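Local coordinates for protein endo-1,3-beta-glucanase, family GH16 (Zobellia galactanivorans, PDB 4BPZ) that probably hydrolyses internal beta-1,3 linkages of glucans such as algal laminarin, as a calcium-binding enzyme of glycoside hydrolase family 16, at residues A[13-18]-A[28-33]; A[153-158]-A[174-179]. The protein carries 1 engineered substitution. One frame throughout, in Å; residues are numbered along the deposited sequence. Where two conformers were deposited one is given.

In the fold
The two contacts lie on opposite sides of the centre of a beta-sandwich domain of family GH16. Their centres are 26 Å apart, and their nearest atoms are about 17 Å apart. Contact 1 joins strand 13-17, which pairs with strand 244-255, to segment 28-33. It runs into the calcium site through E18. At its other end, Q33 bonds to R86 and E123, two residues of the glycan pocket. Contact 2 pairs the two strands of a hairpin, 155-163 and 170-178. The side chain of I157 is about 8 Å from a bound glucose unit, and its backbone bonds to the pocket residue E147. Contact 1 closes along the chain before contact 2 opens.

Contact 1: A[13-18]-A[28-33]; sequences LVFSDE and EKWHYQ. With CA (calcium ion), chain E.
F15 and W30 meet edge to face where strand 13-17 of the GH16 beta-sandwich passes segment 28-33. The two strands do not pair with each other: V14 and F15 form a classic beta bulge opposite I254, and strand 30-32 pairs with strand 82-93. Side chains carry most of the contact. The tight part is aromatic. The F15 ring lies at 82° to the six-membered ring of W30, with centroids 5.6 Å apart. F15 CZ comes over one face of the indole, toward its rim, and lies 3.9 Å from W30 CZ2. F15 CE2, beside CZ on the far edge of the ring, also reaches W30 CZ2 and CH2. K29 CB packs 4.0 Å from F15 CE1.

At its edge the indole is fixed by a polar bond. W30 NE1 donates to D17 OD2 over 2.8 Å, almost in the ring plane and to the anti lone pair of the carboxylate. The carboxylate and indole planes are only 17° apart. The same OD2 is bonded to the hydroxyl of Y21, while D17 OD1 accepts a hydrogen bond from F19 N. These bonds grip both oxygens of a buried acid.

The partly exposed side belongs to K29 and S16. The lysine chain passes D17, with CD 3.5 Å from D17 OD2, but its ammonium does not pair with the acid. Beyond D17, the carbonyl O of E18 binds the calcium ion; E20, G62, D250 and water 1 also bind it. E18 OE1 accepts a hydrogen bond from that water and forms a salt bridge with R253 NH2. In the conformer given, one of two for K29, the chain bends at its end (chi4 -69°) and NZ donates to S16 O over 3.0 Å, nearly in line with the carbonyl bond.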
# COMPACT_ATOMS: atom_id res chain seq x y z
N LEU A 13 17.09 7.97 -10.01
CA LEU A 13 16.31 6.78 -9.89
C LEU A 13 17.02 5.76 -9.01
O LEU A 13 18.15 5.39 -9.31
CB LEU A 13 16.00 6.20 -11.28
CG LEU A 13 14.99 4.98 -11.25
CD1 LEU A 13 13.58 5.40 -10.92
CD2 LEU A 13 15.03 4.40 -12.66
N VAL A 14 16.39 5.29 -7.94
CA VAL A 14 16.98 4.31 -7.00
C VAL A 14 16.30 3.00 -6.96
O VAL A 14 16.91 2.00 -6.51
CB VAL A 14 17.16 4.90 -5.56
CG1 VAL A 14 18.15 6.10 -5.64
CG2 VAL A 14 15.82 5.36 -4.98
N PHE A 15 15.05 2.91 -7.40
CA PHE A 15 14.34 1.64 -7.42
C PHE A 15 13.23 1.79 -8.43
O PHE A 15 12.56 2.82 -8.46
CB PHE A 15 13.70 1.36 -6.04
CG PHE A 15 12.80 0.14 -6.01
CD1 PHE A 15 13.29 -1.15 -5.76
CD2 PHE A 15 11.46 0.29 -6.22
CE1 PHE A 15 12.43 -2.28 -5.73
CE2 PHE A 15 10.58 -0.83 -6.17
CZ PHE A 15 11.05 -2.14 -5.86
N SER A 16 12.98 0.70 -9.20
CA SER A 16 11.78 0.75 -10.06
C SER A 16 11.39 -0.63 -10.46
O SER A 16 12.22 -1.57 -10.48
CB SER A 16 11.99 1.59 -11.30
OG SER A 16 12.98 1.03 -12.12
N ASP A 17 10.14 -0.75 -10.83
CA ASP A 17 9.68 -1.97 -11.54
C ASP A 17 8.74 -1.45 -12.63
O ASP A 17 7.68 -0.88 -12.30
CB ASP A 17 9.07 -3.05 -10.63
CG ASP A 17 9.03 -4.37 -11.35
OD1 ASP A 17 9.10 -4.40 -12.59
OD2 ASP A 17 8.86 -5.41 -10.58
N GLU A 18 9.10 -1.61 -13.90
CA GLU A 18 8.27 -1.28 -15.03
C GLU A 18 7.31 -2.43 -15.44
O GLU A 18 6.47 -2.24 -16.27
CB GLU A 18 9.15 -0.92 -16.25
CG GLU A 18 10.03 0.29 -15.94
CD GLU A 18 9.32 1.56 -15.71
OE1 GLU A 18 8.26 1.90 -16.33
OE2 GLU A 18 9.87 2.36 -14.91
N GLU A 28 13.49 -10.40 -6.63
CA GLU A 28 14.52 -9.48 -6.14
C GLU A 28 13.98 -8.15 -5.68
O GLU A 28 14.66 -7.43 -4.94
CB GLU A 28 15.58 -9.21 -7.22
CG GLU A 28 16.49 -10.39 -7.59
CD GLU A 28 17.53 -10.11 -8.74
OE1 GLU A 28 17.70 -8.95 -9.23
OE2 GLU A 28 18.21 -11.09 -9.18
N LYS A 29 12.75 -7.84 -6.06
CA LYS A 29 12.12 -6.53 -5.80
C LYS A 29 10.98 -6.64 -4.77
O LYS A 29 10.71 -5.66 -4.12
CB LYS A 29 11.57 -5.92 -7.11
CG LYS A 29 12.63 -5.58 -8.16
CD LYS A 29 12.09 -4.79 -9.37
CE LYS A 29 13.14 -4.62 -10.41
NZ LYS A 29 14.22 -3.71 -9.98
N TRP A 30 10.26 -7.78 -4.78
CA TRP A 30 8.99 -7.83 -4.06
C TRP A 30 8.96 -9.00 -3.15
O TRP A 30 9.30 -10.14 -3.56
CB TRP A 30 7.85 -7.92 -5.12
CG TRP A 30 7.79 -6.76 -6.02
CD1 TRP A 30 8.15 -6.76 -7.32
CD2 TRP A 30 7.46 -5.39 -5.68
NE1 TRP A 30 8.08 -5.53 -7.88
CE2 TRP A 30 7.66 -4.66 -6.86
CE3 TRP A 30 7.05 -4.74 -4.50
CZ2 TRP A 30 7.46 -3.28 -6.93
CZ3 TRP A 30 6.87 -3.34 -4.58
CH2 TRP A 30 7.04 -2.64 -5.73
N HIS A 31 8.49 -8.78 -1.92
CA HIS A 31 8.28 -9.82 -0.89
C HIS A 31 6.76 -9.97 -0.67
O HIS A 31 6.05 -8.99 -0.57
CB HIS A 31 8.92 -9.28 0.40
CG HIS A 31 8.66 -10.14 1.61
ND1 HIS A 31 9.25 -11.33 1.81
CD2 HIS A 31 7.79 -9.94 2.66
CE1 HIS A 31 8.81 -11.86 2.95
NE2 HIS A 31 7.94 -11.00 3.50
N TYR A 32 6.31 -11.19 -0.58
CA TYR A 32 4.90 -11.45 -0.25
C TYR A 32 4.69 -11.61 1.22
O TYR A 32 5.45 -12.32 1.90
CB TYR A 32 4.45 -12.71 -0.89
CG TYR A 32 4.25 -12.65 -2.37
CD1 TYR A 32 5.26 -12.88 -3.26
CD2 TYR A 32 2.98 -12.25 -2.86
CE1 TYR A 32 4.96 -12.85 -4.69
CE2 TYR A 32 2.71 -12.16 -4.17
CZ TYR A 32 3.61 -12.57 -5.06
OH TYR A 32 3.34 -12.52 -6.44
N GLN A 33 3.61 -11.02 1.72
CA GLN A 33 3.11 -11.38 3.06
C GLN A 33 2.00 -12.33 2.89
O GLN A 33 1.01 -12.12 2.16
CB GLN A 33 2.65 -10.11 3.77
CG GLN A 33 3.81 -9.23 4.15
CD GLN A 33 3.34 -8.04 5.00
OE1 GLN A 33 2.93 -6.97 4.51
NE2 GLN A 33 3.37 -8.22 6.36
CA CA E . 4.66 -1.07 -17.24
O HOH W 1 6.06 0.85 -17.54

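Contact 2: A[153-158]-A[174-179]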
# COMPACT_ATOMS: atom_id res chain seq x y z
N LYS A 153 -15.97 5.23 -4.91
CA LYS A 153 -14.85 5.13 -5.87
C LYS A 153 -14.60 6.40 -6.58
O LYS A 153 -13.70 6.44 -7.45
CB LYS A 153 -15.11 3.95 -6.87
CG LYS A 153 -15.34 2.58 -6.19
CD LYS A 153 -14.14 2.24 -5.24
CE LYS A 153 -14.19 0.75 -4.86
NZ LYS A 153 -13.03 0.50 -3.91
N GLU A 154 -15.27 7.47 -6.20
CA GLU A 154 -15.04 8.78 -6.81
C GLU A 154 -14.17 9.75 -5.96
O GLU A 154 -14.06 10.91 -6.28
CB GLU A 154 -16.43 9.42 -7.11
CG GLU A 154 -17.21 8.68 -8.20
CD GLU A 154 -17.62 7.25 -7.89
OE1 GLU A 154 -18.27 7.05 -6.83
OE2 GLU A 154 -17.35 6.37 -8.78
N SER A 155 -13.56 9.19 -4.90
CA SER A 155 -12.59 9.95 -4.19
C SER A 155 -11.43 9.04 -3.76
O SER A 155 -11.54 7.83 -3.66
CB SER A 155 -13.28 10.67 -3.02
OG SER A 155 -12.64 10.61 -1.82
N THR A 156 -10.28 9.65 -3.57
CA THR A 156 -9.10 8.96 -3.05
C THR A 156 -8.71 9.59 -1.72
O THR A 156 -8.99 10.76 -1.45
CB THR A 156 -7.90 8.99 -4.05
OG1 THR A 156 -7.35 10.28 -4.15
CG2 THR A 156 -8.27 8.47 -5.41
N ILE A 157 -7.95 8.80 -0.99
CA ILE A 157 -7.49 9.16 0.32
C ILE A 157 -6.00 9.20 0.41
O ILE A 157 -5.30 8.34 -0.23
CB ILE A 157 -7.93 8.01 1.26
CG1 ILE A 157 -9.48 7.96 1.39
CG2 ILE A 157 -7.22 8.08 2.62
CD1 ILE A 157 -9.98 6.59 1.89
N ALA A 158 -5.44 10.15 1.13
CA ALA A 158 -3.97 10.19 1.50
C ALA A 158 -4.05 10.38 2.99
O ALA A 158 -4.72 11.19 3.49
CB ALA A 158 -3.28 11.43 0.88
N GLY A 174 -5.12 13.43 7.39
CA GLY A 174 -4.90 13.46 6.00
C GLY A 174 -6.00 14.16 5.27
O GLY A 174 -6.71 14.98 5.81
N GLY A 175 -6.14 13.81 3.99
CA GLY A 175 -7.13 14.45 3.12
C GLY A 175 -7.68 13.48 2.11
O GLY A 175 -7.28 12.30 2.03
N THR A 176 -8.57 13.99 1.30
CA THR A 176 -9.16 13.23 0.19
C THR A 176 -9.24 14.14 -1.03
O THR A 176 -9.15 15.39 -0.92
CB THR A 176 -10.62 12.71 0.43
OG1 THR A 176 -11.44 13.87 0.59
CG2 THR A 176 -10.64 11.83 1.60
N THR A 177 -9.43 13.56 -2.17
CA THR A 177 -9.59 14.34 -3.37
C THR A 177 -10.48 13.65 -4.33
O THR A 177 -10.54 12.44 -4.39
CB THR A 177 -8.20 14.67 -3.99
OG1 THR A 177 -8.28 15.89 -4.71
CG2 THR A 177 -7.60 13.51 -4.80
N PRO A 178 -11.23 14.38 -5.16
CA PRO A 178 -12.09 13.71 -6.14
C PRO A 178 -11.28 13.07 -7.22
O PRO A 178 -10.20 13.54 -7.66
CB PRO A 178 -12.96 14.87 -6.72
CG PRO A 178 -12.75 16.01 -5.92
CD PRO A 178 -11.57 15.81 -5.02
N ILE A 179 -11.78 11.98 -7.75
CA ILE A 179 -11.15 11.30 -8.89
C ILE A 179 -12.21 10.85 -9.86
O ILE A 179 -13.31 10.45 -9.43
CB ILE A 179 -10.29 10.06 -8.41
CG1 ILE A 179 -9.44 9.46 -9.57
CG2 ILE A 179 -11.08 9.00 -7.74
CD1 ILE A 179 -8.33 8.51 -9.15
O HOH W 2 -13.46 7.14 -10.11
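T156 and T177 form a hydrogen-bonded pair in an antiparallel hairpin whose strand segments, 155-158 and 174-178, run at 155° to each other. T156 N bonds to T177 O and T177 N to T156 O, each over 2.9 Å. A158 and G175 form the next such pair. S155 with P178 and I157 with T176 are the non-hydrogen-bonded pairs, and CA-H...O contacts fill in between. Past the strand ends, I179 N still reaches E154 O over 2.9 Å, coming from above the carbonyl plane. Water 2 donates to K153 O, with a weak bond to I179 O.

The side chains of T156 and T177 lie side by side and point the same way. T156 OG1 sits 3.3 Å from T177 CG2, so a hydroxyl lies against a methyl. T156 CG2 turns to I179, 3.7 Å from both I179 CG2 and I179 CD1. The isoleucine crosses it at about a right angle. I179 CG2 also packs 3.7 Å from K153 O. On the other face, I157 CG1 meets T176 CG2 at 4.0 Å, a lighter contact.

The face with T156, A158 and T177 packs on strands 197-202 and 205-211, through L202, V200 and V207. I179 adds H187 and Y189 of strand 187-193. On the side away from strand 170-178, I157 bonds through its backbone to E147 of strand 146-147, a residue that lines the glycan pocket.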